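Local coordinates for 5' nucleotidase family protein (Staphylococcus aureus subsp. aureus, PDB 4Q7F) that belongs to the 5'-nucleotidase family, pairing a two-metal calcineurin-like phosphoesterase domain with a C-terminal 5'-nucleotidase domain, at residues A[202-207]-A[230-235]. Residues are numbered along the deposited sequence; the frame is centred on the assembly and turned at random.
Sequences IVVCYH and YAMLEA. With MG (magnesium ion), chain B.
The Tyr206 ring takes Met232 over one face: SE of this residue, modelled as selenomethionine, lies 4.1 Å from the ring centroid and only 17° off the ring normal, which defines a Met-aromatic contact over the face. It is displaced toward the rim, and the nearest ring atom is Tyr206 CE2, 3.9 Å from Met232 SE. The Tyr206 hydroxyl bonds to the backbone N of Glu228, so the far end of the ring is tied to the chain just before helix 229-236. The His207 ring has the magnesium ion at its edge and in its plane, with His207 NE2 2.6 Å from the metal; Asp72, Asn109, His247 and water 1 are further ligands. His207 ND1 hydrogen-bonds to Asn70 O, a second-shell link that, with the metal bond at NE2, would hold the imidazole's rotation. Strand 201-207, helix 229-236 and strand 242-244 form a beta-alpha-beta unit of the calcineurin-like phosphoesterase domain, and the strands lie parallel and adjacent in a mixed sheet. Between residues 202-207 and 230-235, Met232 is the one helix side chain that touches the strand, bridging a Val204 CA to Met232 CA separation of 9.9 Å; 112 Å² is buried between the two segments. Met232 reaches across with CG anti to its carbonyl carbon (chi1 -76°), then bends at chi3 (95°), which turns the terminal methyl toward Val204, two residues earlier on the same side of the strand, where Met232 CE is 4.3 Å from Val204 CG1. Leu188 of helix 184-198, Leu162 on strand 155-163 and Phe243 on strand 242-244 also touch Met232, so its side chain meets that helix and three adjacent strands.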
# COMPACT_ATOMS: atom_id res chain seq x y z
N ILE A 202 -18.75 9.06 -18.94
CA ILE A 202 -18.47 8.98 -17.51
C ILE A 202 -17.20 8.17 -17.24
O ILE A 202 -17.04 7.06 -17.73
CB ILE A 202 -19.66 8.37 -16.76
CG1 ILE A 202 -20.83 9.37 -16.83
CG2 ILE A 202 -19.28 8.08 -15.31
CD1 ILE A 202 -22.17 8.80 -16.47
N VAL A 203 -16.33 8.77 -16.43
CA VAL A 203 -15.06 8.20 -16.05
C VAL A 203 -15.01 8.15 -14.54
O VAL A 203 -15.15 9.17 -13.87
CB VAL A 203 -13.88 9.08 -16.53
CG1 VAL A 203 -12.54 8.51 -16.09
CG2 VAL A 203 -13.93 9.26 -18.04
N VAL A 204 -14.86 6.94 -14.01
CA VAL A 204 -14.73 6.74 -12.59
C VAL A 204 -13.26 6.47 -12.26
O VAL A 204 -12.66 5.54 -12.83
CB VAL A 204 -15.54 5.52 -12.11
CG1 VAL A 204 -15.28 5.29 -10.63
CG2 VAL A 204 -17.03 5.73 -12.37
N CYS A 205 -12.68 7.27 -11.37
CA CYS A 205 -11.30 7.04 -10.92
C CYS A 205 -11.39 6.65 -9.46
O CYS A 205 -11.56 7.49 -8.57
CB CYS A 205 -10.39 8.25 -11.08
SG CYS A 205 -10.13 8.76 -12.78
N TYR A 206 -11.27 5.35 -9.23
CA TYR A 206 -11.41 4.77 -7.92
C TYR A 206 -10.11 4.23 -7.40
O TYR A 206 -9.52 3.34 -8.01
CB TYR A 206 -12.43 3.64 -8.05
CG TYR A 206 -12.64 2.75 -6.84
CD1 TYR A 206 -12.84 3.29 -5.56
CD2 TYR A 206 -12.76 1.38 -6.99
CE1 TYR A 206 -13.08 2.46 -4.47
CE2 TYR A 206 -13.00 0.55 -5.92
CZ TYR A 206 -13.16 1.09 -4.66
OH TYR A 206 -13.41 0.25 -3.61
N HIS A 207 -9.61 4.79 -6.29
CA HIS A 207 -8.44 4.23 -5.71
C HIS A 207 -8.91 3.05 -4.86
O HIS A 207 -9.11 3.18 -3.68
CB HIS A 207 -7.67 5.19 -4.83
CG HIS A 207 -6.39 4.58 -4.37
ND1 HIS A 207 -5.24 4.66 -5.12
CD2 HIS A 207 -6.10 3.78 -3.32
CE1 HIS A 207 -4.28 3.99 -4.52
NE2 HIS A 207 -4.77 3.45 -3.43
N TYR A 230 -16.05 -4.51 -8.28
CA TYR A 230 -16.92 -5.43 -9.00
C TYR A 230 -18.39 -5.03 -8.85
O TYR A 230 -19.12 -4.94 -9.84
CB TYR A 230 -16.72 -6.88 -8.57
CG TYR A 230 -17.51 -7.82 -9.42
CD1 TYR A 230 -18.84 -8.12 -9.12
CD2 TYR A 230 -16.95 -8.40 -10.55
CE1 TYR A 230 -19.59 -8.97 -9.92
CE2 TYR A 230 -17.68 -9.27 -11.35
CZ TYR A 230 -19.00 -9.54 -11.03
OH TYR A 230 -19.72 -10.39 -11.84
N ALA A 231 -18.81 -4.79 -7.61
CA ALA A 231 -20.19 -4.39 -7.34
C ALA A 231 -20.53 -3.11 -8.12
O ALA A 231 -21.65 -2.94 -8.59
CB ALA A 231 -20.41 -4.18 -5.86
N MSE A 232 -19.56 -2.21 -8.25
CA MSE A 232 -19.76 -0.95 -8.98
C MSE A 232 -20.00 -1.22 -10.46
O MSE A 232 -20.95 -0.69 -11.05
CB MSE A 232 -18.56 -0.04 -8.75
CG MSE A 232 -18.62 0.58 -7.36
SE MSE A 232 -16.80 1.09 -6.76
CE MSE A 232 -16.91 2.96 -7.36
N LEU A 233 -19.16 -2.04 -11.07
CA LEU A 233 -19.34 -2.39 -12.49
C LEU A 233 -20.62 -3.20 -12.70
O LEU A 233 -21.43 -2.88 -13.57
CB LEU A 233 -18.13 -3.16 -13.01
CG LEU A 233 -16.86 -2.35 -13.24
CD1 LEU A 233 -15.65 -3.26 -13.37
CD2 LEU A 233 -17.02 -1.48 -14.47
N GLU A 234 -20.78 -4.25 -11.90
CA GLU A 234 -21.94 -5.12 -11.98
C GLU A 234 -23.24 -4.32 -11.98
O GLU A 234 -24.16 -4.62 -12.73
CB GLU A 234 -21.94 -6.10 -10.80
CG GLU A 234 -23.14 -7.04 -10.74
CD GLU A 234 -23.19 -7.87 -9.45
OE1 GLU A 234 -23.56 -9.05 -9.53
OE2 GLU A 234 -22.84 -7.36 -8.37
N ALA A 235 -23.31 -3.29 -11.14
CA ALA A 235 -24.51 -2.47 -11.03
C ALA A 235 -24.58 -1.32 -12.03
O ALA A 235 -25.67 -1.00 -12.52
CB ALA A 235 -24.61 -1.91 -9.62
MG MG B . -3.68 1.92 -1.70
O HOH W 1 -2.22 0.13 -1.97